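Local atomic coordinates of GlcNAc-alpha-1,4-Gal-releasing endo-beta-galactosidase (Clostridium perfringens, PDB entry 1UPS), a protein that probably hydrolyses O-glycosyl bonds as an endo-beta-galactosidase that releases GlcNAc-alpha-1,4-Gal from glycans, and carries a bound calcium ion. Residues Ala135-Thr140 with Gly144-Trp149; Trp105-Ser110 with Tyr187-Pro192; Gln82-Trp85 with Gly91-Arg94; Pro21-Glu26 with Tyr230-Phe235. All blocks are in the same frame, centred on the assembly; numbering follows the deposited sequence.

Interaction 1 of 4, residues Ala135-Thr140 with Gly144-Trp149; sequences AKLSNT and GHQAWW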
# COMPACT_ATOMS: atom_id res chain seq x y z
N ALA A 135 -2.40 -10.67 11.31
CA ALA A 135 -3.69 -10.30 11.88
C ALA A 135 -4.80 -11.20 11.37
O ALA A 135 -4.71 -11.72 10.26
CB ALA A 135 -4.02 -8.79 11.54
N LYS A 136 -5.85 -11.35 12.18
CA LYS A 136 -7.09 -12.03 11.81
C LYS A 136 -8.20 -10.99 11.95
O LYS A 136 -8.38 -10.40 13.03
CB LYS A 136 -7.33 -13.22 12.73
CG LYS A 136 -8.69 -13.88 12.53
CD LYS A 136 -8.76 -15.29 13.09
CE LYS A 136 -8.65 -15.38 14.59
NZ LYS A 136 -8.50 -16.86 14.96
N LEU A 137 -8.93 -10.76 10.86
CA LEU A 137 -9.88 -9.64 10.78
C LEU A 137 -11.23 -9.99 11.41
O LEU A 137 -11.52 -11.16 11.68
CB LEU A 137 -10.08 -9.21 9.33
CG LEU A 137 -8.81 -8.90 8.51
CD1 LEU A 137 -9.19 -8.25 7.19
CD2 LEU A 137 -7.86 -8.01 9.25
N SER A 138 -12.04 -8.95 11.67
CA SER A 138 -13.35 -9.16 12.27
C SER A 138 -14.20 -10.14 11.48
O SER A 138 -14.25 -10.06 10.26
CB SER A 138 -14.11 -7.83 12.35
OG SER A 138 -15.40 -8.05 12.93
N ASN A 139 -14.88 -11.05 12.19
CA ASN A 139 -15.85 -11.95 11.54
C ASN A 139 -17.31 -11.55 11.79
O ASN A 139 -18.23 -12.33 11.53
CB ASN A 139 -15.59 -13.42 11.98
CG ASN A 139 -15.98 -13.70 13.43
OD1 ASN A 139 -16.44 -12.82 14.16
ND2 ASN A 139 -15.79 -14.96 13.86
N THR A 140 -17.54 -10.33 12.29
CA THR A 140 -18.91 -9.91 12.65
C THR A 140 -19.81 -9.67 11.44
O THR A 140 -21.05 -9.76 11.56
CB THR A 140 -18.92 -8.59 13.48
OG1 THR A 140 -18.26 -7.54 12.74
CG2 THR A 140 -18.14 -8.74 14.78
N GLY A 144 -18.78 -1.36 9.36
CA GLY A 144 -17.58 -1.21 10.16
C GLY A 144 -16.34 -1.64 9.40
O GLY A 144 -16.44 -2.21 8.30
N HIS A 145 -15.18 -1.35 9.96
CA HIS A 145 -13.91 -1.76 9.37
C HIS A 145 -12.83 -1.75 10.43
O HIS A 145 -13.03 -1.21 11.50
CB HIS A 145 -13.53 -0.87 8.16
CG HIS A 145 -13.10 0.54 8.50
ND1 HIS A 145 -14.00 1.55 8.77
CD2 HIS A 145 -11.87 1.11 8.51
CE1 HIS A 145 -13.34 2.69 8.95
NE2 HIS A 145 -12.04 2.44 8.81
N GLN A 146 -11.69 -2.37 10.12
CA GLN A 146 -10.51 -2.23 10.96
C GLN A 146 -9.46 -1.51 10.14
O GLN A 146 -9.57 -1.45 8.91
CB GLN A 146 -9.99 -3.60 11.42
CG GLN A 146 -9.78 -4.61 10.28
CD GLN A 146 -10.89 -5.67 10.24
OE1 GLN A 146 -11.11 -6.36 11.23
NE2 GLN A 146 -11.60 -5.76 9.11
N ALA A 147 -8.45 -0.95 10.80
CA ALA A 147 -7.44 -0.18 10.07
C ALA A 147 -6.06 -0.23 10.71
O ALA A 147 -5.92 -0.15 11.94
CB ALA A 147 -7.90 1.28 9.91
N TRP A 148 -5.05 -0.39 9.85
CA TRP A 148 -3.66 -0.21 10.22
C TRP A 148 -3.21 0.91 9.30
O TRP A 148 -3.25 0.76 8.06
CB TRP A 148 -2.86 -1.47 9.92
CG TRP A 148 -1.36 -1.32 10.07
CD1 TRP A 148 -0.67 -0.45 10.88
CD2 TRP A 148 -0.38 -2.12 9.40
NE1 TRP A 148 0.69 -0.64 10.71
CE2 TRP A 148 0.89 -1.67 9.83
CE3 TRP A 148 -0.45 -3.15 8.47
CZ2 TRP A 148 2.09 -2.23 9.34
CZ3 TRP A 148 0.74 -3.71 7.99
CH2 TRP A 148 1.99 -3.24 8.42
N TRP A 149 -2.84 2.05 9.87
CA TRP A 149 -2.52 3.20 9.04
C TRP A 149 -1.44 4.08 9.66
O TRP A 149 -1.13 3.96 10.84
CB TRP A 149 -3.78 4.04 8.72
CG TRP A 149 -4.72 4.40 9.87
CD1 TRP A 149 -5.37 3.53 10.72
CD2 TRP A 149 -5.19 5.72 10.20
NE1 TRP A 149 -6.19 4.25 11.58
CE2 TRP A 149 -6.10 5.59 11.27
CE3 TRP A 149 -4.91 7.01 9.70
CZ2 TRP A 149 -6.74 6.70 11.87
CZ3 TRP A 149 -5.56 8.12 10.30
CH2 TRP A 149 -6.46 7.94 11.37
O HOH W 1 -13.44 -7.90 8.58

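Interaction 2 of 4, residues Trp105-Ser110 with Tyr187-Pro192; sequences WIHNFS and YGWNDP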
# COMPACT_ATOMS: atom_id res chain seq x y z
N TRP A 105 -2.38 18.61 16.90
CA TRP A 105 -2.72 18.94 15.51
C TRP A 105 -2.66 17.77 14.51
O TRP A 105 -2.99 17.97 13.34
CB TRP A 105 -1.84 20.10 14.99
CG TRP A 105 -2.16 21.44 15.60
CD1 TRP A 105 -1.40 22.15 16.48
CD2 TRP A 105 -3.33 22.22 15.35
NE1 TRP A 105 -2.02 23.34 16.79
CE2 TRP A 105 -3.21 23.40 16.12
CE3 TRP A 105 -4.47 22.04 14.56
CZ2 TRP A 105 -4.20 24.41 16.11
CZ3 TRP A 105 -5.46 23.04 14.55
CH2 TRP A 105 -5.30 24.20 15.33
N ILE A 106 -2.30 16.57 14.96
CA ILE A 106 -2.10 15.47 14.00
C ILE A 106 -3.40 15.00 13.32
O ILE A 106 -4.39 14.69 14.00
CB ILE A 106 -1.38 14.27 14.65
CG1 ILE A 106 0.02 14.68 15.14
CG2 ILE A 106 -1.27 13.13 13.61
CD1 ILE A 106 0.95 15.29 14.03
N HIS A 107 -3.37 14.94 11.99
CA HIS A 107 -4.45 14.33 11.19
C HIS A 107 -5.80 15.02 11.41
O HIS A 107 -6.75 14.46 12.01
CB HIS A 107 -4.56 12.81 11.44
CG HIS A 107 -5.52 12.13 10.50
ND1 HIS A 107 -5.28 12.03 9.15
CD2 HIS A 107 -6.73 11.56 10.71
CE1 HIS A 107 -6.31 11.44 8.56
NE2 HIS A 107 -7.19 11.13 9.49
N ASN A 108 -5.85 16.25 10.92
CA ASN A 108 -7.04 17.10 11.02
C ASN A 108 -8.08 16.79 9.95
O ASN A 108 -8.33 17.59 9.03
CB ASN A 108 -6.64 18.59 11.00
CG ASN A 108 -7.72 19.48 11.58
OD1 ASN A 108 -8.78 18.99 11.97
ND2 ASN A 108 -7.44 20.78 11.68
N PHE A 109 -8.69 15.61 10.07
CA PHE A 109 -9.62 15.12 9.05
C PHE A 109 -10.84 16.04 8.94
O PHE A 109 -11.45 16.13 7.87
CB PHE A 109 -10.08 13.68 9.37
CG PHE A 109 -10.74 13.54 10.71
CD1 PHE A 109 -12.13 13.70 10.86
CD2 PHE A 109 -9.98 13.25 11.83
CE1 PHE A 109 -12.72 13.58 12.12
CE2 PHE A 109 -10.57 13.13 13.09
CZ PHE A 109 -11.95 13.30 13.23
N SER A 110 -11.17 16.73 10.02
CA SER A 110 -12.35 17.61 10.03
C SER A 110 -12.03 19.08 9.68
O SER A 110 -12.95 19.89 9.50
CB SER A 110 -13.05 17.53 11.38
OG SER A 110 -12.33 18.25 12.38
N TYR A 187 -3.34 9.18 0.70
CA TYR A 187 -3.67 10.57 0.36
C TYR A 187 -2.69 11.47 1.08
O TYR A 187 -2.33 11.20 2.21
CB TYR A 187 -5.10 10.87 0.81
CG TYR A 187 -5.57 12.29 0.54
CD1 TYR A 187 -5.47 12.86 -0.74
CD2 TYR A 187 -6.15 13.05 1.56
CE1 TYR A 187 -5.92 14.18 -0.97
CE2 TYR A 187 -6.61 14.36 1.33
CZ TYR A 187 -6.48 14.90 0.07
OH TYR A 187 -6.92 16.20 -0.16
N GLY A 188 -2.25 12.55 0.43
CA GLY A 188 -1.28 13.44 1.03
C GLY A 188 -1.84 14.54 1.93
O GLY A 188 -1.08 15.17 2.66
N TRP A 189 -3.15 14.76 1.90
CA TRP A 189 -3.76 15.88 2.64
C TRP A 189 -3.09 17.20 2.22
O TRP A 189 -3.24 17.61 1.07
CB TRP A 189 -3.75 15.62 4.16
CG TRP A 189 -4.66 14.48 4.55
CD1 TRP A 189 -4.33 13.15 4.65
CD2 TRP A 189 -6.05 14.57 4.84
NE1 TRP A 189 -5.43 12.41 5.00
CE2 TRP A 189 -6.51 13.26 5.13
CE3 TRP A 189 -6.96 15.63 4.91
CZ2 TRP A 189 -7.84 12.98 5.47
CZ3 TRP A 189 -8.30 15.36 5.26
CH2 TRP A 189 -8.72 14.04 5.53
N ASN A 190 -2.36 17.86 3.12
CA ASN A 190 -1.71 19.14 2.79
C ASN A 190 -0.38 19.01 2.04
O ASN A 190 0.24 20.03 1.71
CB ASN A 190 -1.43 19.95 4.06
CG ASN A 190 -2.68 20.47 4.75
OD1 ASN A 190 -3.78 20.46 4.17
ND2 ASN A 190 -2.52 20.94 5.98
N ASP A 191 0.06 17.77 1.78
CA ASP A 191 1.36 17.52 1.14
C ASP A 191 1.28 17.63 -0.39
O ASP A 191 0.65 16.78 -1.01
CB ASP A 191 1.86 16.11 1.54
CG ASP A 191 3.28 15.83 1.09
OD1 ASP A 191 3.82 14.78 1.50
OD2 ASP A 191 3.92 16.62 0.35
N PRO A 192 1.91 18.63 -1.01
CA PRO A 192 1.83 18.77 -2.47
C PRO A 192 2.67 17.71 -3.20
O PRO A 192 2.53 17.52 -4.42
CB PRO A 192 2.40 20.17 -2.73
CG PRO A 192 3.37 20.37 -1.63
CD PRO A 192 2.76 19.68 -0.40

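Interaction 3 of 4, residues Gln82-Trp85 with Gly91-Arg94; sequences QKPW and GTVR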
# COMPACT_ATOMS: atom_id res chain seq x y z
N GLN A 82 -20.63 0.97 23.89
CA GLN A 82 -19.52 1.92 23.80
C GLN A 82 -20.01 3.28 23.28
O GLN A 82 -20.89 3.33 22.41
CB GLN A 82 -18.41 1.35 22.90
CG GLN A 82 -17.14 2.19 22.84
CD GLN A 82 -15.96 1.39 22.34
OE1 GLN A 82 -15.83 0.20 22.66
NE2 GLN A 82 -15.09 2.04 21.57
N LYS A 83 -19.48 4.38 23.83
CA LYS A 83 -19.90 5.72 23.37
C LYS A 83 -19.06 6.21 22.21
O LYS A 83 -17.93 5.72 22.02
CB LYS A 83 -19.82 6.72 24.52
CG LYS A 83 -20.72 6.34 25.69
CD LYS A 83 -20.85 7.54 26.64
CE LYS A 83 -22.14 7.50 27.44
NZ LYS A 83 -22.15 6.35 28.40
N PRO A 84 -19.56 7.17 21.42
CA PRO A 84 -18.74 7.74 20.33
C PRO A 84 -17.40 8.27 20.85
O PRO A 84 -17.37 8.80 21.98
CB PRO A 84 -19.59 8.89 19.77
CG PRO A 84 -21.03 8.52 20.15
CD PRO A 84 -20.92 7.74 21.46
N TRP A 85 -16.33 8.17 20.04
CA TRP A 85 -15.00 8.54 20.52
C TRP A 85 -14.82 10.06 20.68
O TRP A 85 -14.08 10.51 21.55
CB TRP A 85 -13.89 7.91 19.65
CG TRP A 85 -13.72 8.58 18.34
CD1 TRP A 85 -14.44 8.35 17.19
CD2 TRP A 85 -12.78 9.61 18.02
NE1 TRP A 85 -14.00 9.18 16.18
CE2 TRP A 85 -12.98 9.96 16.66
CE3 TRP A 85 -11.76 10.26 18.74
CZ2 TRP A 85 -12.21 10.93 16.01
CZ3 TRP A 85 -11.00 11.23 18.09
CH2 TRP A 85 -11.24 11.56 16.74
N GLY A 91 -19.15 13.00 15.10
CA GLY A 91 -20.52 12.51 15.24
C GLY A 91 -20.56 11.23 16.06
O GLY A 91 -19.81 11.10 17.04
N THR A 92 -21.37 10.27 15.66
CA THR A 92 -21.54 9.09 16.50
C THR A 92 -20.66 7.91 16.08
O THR A 92 -20.97 6.76 16.39
CB THR A 92 -23.04 8.69 16.62
OG1 THR A 92 -23.63 8.56 15.31
CG2 THR A 92 -23.84 9.80 17.30
N VAL A 93 -19.55 8.20 15.41
CA VAL A 93 -18.58 7.14 15.07
C VAL A 93 -17.99 6.54 16.36
O VAL A 93 -17.63 7.27 17.28
CB VAL A 93 -17.41 7.70 14.23
CG1 VAL A 93 -16.28 6.66 14.06
CG2 VAL A 93 -17.89 8.20 12.84
N ARG A 94 -17.89 5.22 16.41
CA ARG A 94 -17.24 4.58 17.54
C ARG A 94 -15.95 3.96 17.06
O ARG A 94 -15.89 3.45 15.94
CB ARG A 94 -18.17 3.55 18.14
CG ARG A 94 -19.41 4.29 18.73
CD ARG A 94 -20.34 3.41 19.43
NE ARG A 94 -21.31 2.76 18.54
CZ ARG A 94 -22.19 1.90 19.01
NH1 ARG A 94 -23.07 1.32 18.21
NH2 ARG A 94 -22.18 1.61 20.31

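Interaction 4 of 4, residues Pro21-Glu26 with Tyr230-Phe235; sequences PANPIE and YDNELF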
# COMPACT_ATOMS: atom_id res chain seq x y z
N PRO A 21 1.64 -19.10 8.45
CA PRO A 21 2.63 -19.15 9.54
C PRO A 21 3.27 -17.80 9.82
O PRO A 21 3.57 -17.07 8.89
CB PRO A 21 3.71 -20.13 9.02
CG PRO A 21 3.41 -20.37 7.59
CD PRO A 21 1.99 -19.98 7.32
N ALA A 22 3.49 -17.49 11.09
CA ALA A 22 4.24 -16.29 11.45
C ALA A 22 5.63 -16.27 10.78
O ALA A 22 6.33 -17.31 10.72
CB ALA A 22 4.37 -16.20 12.96
N ASN A 23 6.02 -15.10 10.27
CA ASN A 23 7.39 -14.90 9.79
C ASN A 23 8.40 -14.90 10.95
O ASN A 23 8.02 -14.69 12.11
CB ASN A 23 7.52 -13.58 9.01
CG ASN A 23 7.03 -13.70 7.56
OD1 ASN A 23 7.08 -14.77 6.95
ND2 ASN A 23 6.57 -12.58 7.01
N PRO A 24 9.68 -15.17 10.66
CA PRO A 24 10.72 -15.08 11.70
C PRO A 24 10.96 -13.63 12.13
O PRO A 24 10.71 -12.70 11.37
CB PRO A 24 11.96 -15.68 11.04
CG PRO A 24 11.73 -15.61 9.58
CD PRO A 24 10.23 -15.56 9.35
N ILE A 25 11.45 -13.46 13.36
CA ILE A 25 11.74 -12.12 13.86
C ILE A 25 12.92 -11.50 13.11
O ILE A 25 12.93 -10.29 12.82
CB ILE A 25 11.95 -12.15 15.40
CG1 ILE A 25 10.61 -12.39 16.10
CG2 ILE A 25 12.57 -10.84 15.88
CD1 ILE A 25 10.70 -12.79 17.57
N GLU A 26 13.91 -12.32 12.78
CA GLU A 26 15.05 -11.85 11.99
C GLU A 26 14.78 -12.02 10.50
O GLU A 26 14.35 -13.09 10.04
CB GLU A 26 16.35 -12.54 12.42
N TYR A 230 1.01 -9.48 0.65
CA TYR A 230 0.05 -10.34 1.34
C TYR A 230 0.67 -11.72 1.43
O TYR A 230 0.98 -12.32 0.40
CB TYR A 230 -1.24 -10.45 0.54
CG TYR A 230 -2.31 -11.36 1.15
CD1 TYR A 230 -3.10 -10.93 2.22
CD2 TYR A 230 -2.55 -12.64 0.60
CE1 TYR A 230 -4.11 -11.73 2.76
CE2 TYR A 230 -3.56 -13.47 1.14
CZ TYR A 230 -4.34 -13.00 2.21
OH TYR A 230 -5.33 -13.79 2.75
N ASP A 231 0.84 -12.21 2.66
CA ASP A 231 1.51 -13.50 2.89
C ASP A 231 2.80 -13.58 2.07
O ASP A 231 3.08 -14.59 1.40
CB ASP A 231 0.56 -14.66 2.57
CG ASP A 231 -0.56 -14.76 3.57
OD1 ASP A 231 -1.52 -15.52 3.33
OD2 ASP A 231 -0.54 -14.10 4.64
N ASN A 232 3.57 -12.49 2.15
CA ASN A 232 4.91 -12.39 1.55
C ASN A 232 4.98 -12.28 0.03
O ASN A 232 6.07 -12.44 -0.54
CB ASN A 232 5.83 -13.54 2.02
CG ASN A 232 6.00 -13.58 3.52
OD1 ASN A 232 5.95 -12.53 4.19
ND2 ASN A 232 6.23 -14.79 4.08
N GLU A 233 3.84 -12.06 -0.63
CA GLU A 233 3.79 -11.92 -2.09
C GLU A 233 3.25 -10.54 -2.49
O GLU A 233 2.25 -10.06 -1.93
CB GLU A 233 2.92 -13.01 -2.74
CG GLU A 233 2.84 -12.89 -4.27
CD GLU A 233 2.04 -14.00 -4.94
OE1 GLU A 233 0.79 -13.86 -5.06
OE2 GLU A 233 2.67 -15.01 -5.37
N LEU A 234 3.90 -9.91 -3.46
CA LEU A 234 3.52 -8.54 -3.85
C LEU A 234 2.06 -8.47 -4.33
O LEU A 234 1.63 -9.29 -5.17
CB LEU A 234 4.47 -8.02 -4.93
CG LEU A 234 4.26 -6.55 -5.33
CD1 LEU A 234 4.50 -5.59 -4.16
CD2 LEU A 234 5.17 -6.22 -6.51
N PHE A 235 1.32 -7.48 -3.81
CA PHE A 235 -0.13 -7.39 -4.01
C PHE A 235 -0.53 -6.04 -4.62
O PHE A 235 -1.47 -5.98 -5.44
CB PHE A 235 -0.84 -7.62 -2.65
CG PHE A 235 -2.36 -7.51 -2.69
CD1 PHE A 235 -3.14 -8.57 -3.15
CD2 PHE A 235 -3.00 -6.37 -2.22
CE1 PHE A 235 -4.55 -8.48 -3.15
CE2 PHE A 235 -4.40 -6.26 -2.22
CZ PHE A 235 -5.17 -7.32 -2.68

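Interaction 1 of 4, residues Ala135-Thr140 with Gly144-Trp149
Leu-137 and Gln-146 mark the closest approach of the two backbones, their CA atoms 7.4 Å apart, so the chain leaving strand 129-136 and the start of strand 145-152 are too widely spaced to pair and are joined by a side chain instead. That side chain is Gln-146. With CG set between the backbone N and the carbonyl carbon (chi1 52°) and a bend at chi2, it turns its amide toward the opposite main chain. OE1 accepts the N-H of Ser-138 in a nearly straight bond, N to OE1 2.8 Å with an angle of 174° at the hydrogen, the donor lying somewhat off the carbonyl plane. The other end of the amide reaches the same residue through water: NE2 gives a hydrogen bond to the water, which in turn donates to Ser-138 O. NE2 is also bonded to Thr-174 O. Leu-137 lies across Gln-146 at about a right angle, with CB 3.7 Å from the amide carbon CD and its methyl CD2 4.0 Å from CG, while beyond it the leucine packs on Trp-269 of strand 267-279. On the serine, OG is turned anti to the backbone N and shares a 2.9 Å hydrogen bond with Thr-140 OG1 within the loop. The two strands belong to different sheets of the GH16 beta-sandwich, and here one buried amide spends its oxygen on a peptide N-H and its nitrogen on a carbonyl and a water. Using both ends this way settles which is oxygen and which nitrogen, and supplies partners to buried main-chain atoms of Ser-138, one through a water.

Interaction 2 of 4, residues Trp105-Ser110 with Tyr187-Pro192
Trp-189 reaches from one loop to His-107 and Phe-109 of another, and its indole can be followed outward atom by atom. CB already points at the other segment, and the ring swings on beside the backbone N, with CG anti to the carbonyl carbon (chi1 -67°). On the five-membered ring, NE1 comes 3.8 Å from His-107 CE1, although its hydrogen bond goes to Glu-168 OE2. The next atoms, CE2 and CZ2, keep the same imidazole corner as neighbour, CZ2 lying 3.8 Å from His-107 CE1. This is an offset edge-to-face pair: the imidazole turns its edge to the indole face, the ring planes stand at 84°, and the centroid of the histidine ring is 5.3 Å from that of the five-membered ring. Glu-168 opens the sequence Glu-Ile-Asp-Ile-Leu-Glu, which matches the GH16 signature, so the pair lies beside it, on the sheet that forms the cleft in this family. A type II' turn from Gly-188 to Asp-191 presents the tryptophan, closed by Asp-191 N to Gly-188 O. Farther along the six-membered ring, CH2 meets the main chain of the opposite loop at Phe-109 CA, 3.8 Å away, and then Phe-109 CB at 4.1 Å. The phenyl ring itself leads away toward Asp-90. The indole face opposite the histidine is covered by Tyr-187, whose CD2 sits 3.4 Å above its plane.

Interaction 3 of 4, residues Gln82-Trp85 with Gly91-Arg94
Arg-94 and Gln-82 meet through a side chain on one side and a carbonyl on the other: NH2 of Arg-94 donates to O of Gln-82 at 3.0 Å, in the carbonyl plane and on a lone pair. A bend at chi3 (-85°) turns the guanidinium toward that oxygen. The second bond is between backbones, Trp-85 N to Val-93 O at 3.2 Å, and the same oxygen also receives a CA-H...O contact from Pro-84 CA. Around these bonds the pyrrolidine of Pro-84 packs against Gly-91 and Thr-92, CG 3.7 Å from Thr-92 CA and CB 3.5 Å from Gly-91 O. Trp-85 and Val-93 run side by side, with the indole CD1 4.0 Å from the methyl CG1. Farther out, Arg-94 is held by a salt bridge from NH1 to Asp-255 and by a further bond from NH2 to Glu-80 O, so the guanidinium bridges two carbonyls and a carboxylate. Indole NE1 is bonded to Asp-90, and Gln-82 OE1 to Asn-66. The segments on the two sides of helix 87-90 are thus joined to each other: Gly-91 leaves it with positive phi, and the chain then enters strand 94-99 at the margin of the six-stranded sheet.

Interaction 4 of 4, residues Pro21-Glu26 with Tyr230-Phe235
Asn-23 and Asn-232 face each other from backbones that stay well apart, CA to CA 9.0 Å: the first lies in the extended loop leading to strand 30-36, the second at the tip of a type I' turn spanning Tyr-230 to Glu-233. Two backbone bonds between Tyr-230 and Glu-233 close that turn, while Asp-231 and Asn-232 both adopt positive phi. Both asparagines have CG anti to the carbonyl carbon, beside the backbone N (chi1 -80° and -59°), which carries the amides toward each other. The two carboxamides approach from opposite directions and lie nearly coplanar, their planes 14° apart. Each gives an N-H to the other's oxygen: Asn-232 ND2 to Asn-23 OD1 spans 3.0 Å, and Asn-23 ND2 to Asn-232 OD1 spans 2.9 Å. Both donors sit in the acceptor's carbonyl plane on a lone pair, and both bonds are close to straight. The result is a cyclic amide pair, in which neither group can rotate without breaking both bonds. Asn-23 ND2 also donates to Glu-132 OE1, which probably settles which end of that amide is nitrogen, and with it the orientation of its partner. Arg-275 NH1 donates to the carbonyl O of Asn-23. Around Asn-232 the geometry is that of a two-residue beta-hairpin, here connecting strands 225-230 and 233-239 at the surface of the GH16 sandwich and tying its tip to the N-terminal loop.

In the fold
Interaction 4 closes the longest loop of the four, and the other three lie nested within it, interaction 3 first, then interaction 2 with interaction 1 inside its loop. All four belong to the GH16 sandwich. Interactions 1 and 4 reach the eight-stranded sheet, their centres 18 Å apart, while strand 145-152 of interaction 1, strand 181-187 leading into interaction 2 and strand 94-99, which interaction 3 enters, belong to the six-stranded one. Two direct touches join them: Trp-149 packs on His-107, linking interactions 1 and 2, and Phe-109 packs on Trp-85, linking interactions 2 and 3. Interactions 3 and 4 lie far apart, 34 Å between centres; the contacts join loops at the ends of strands of both sheets.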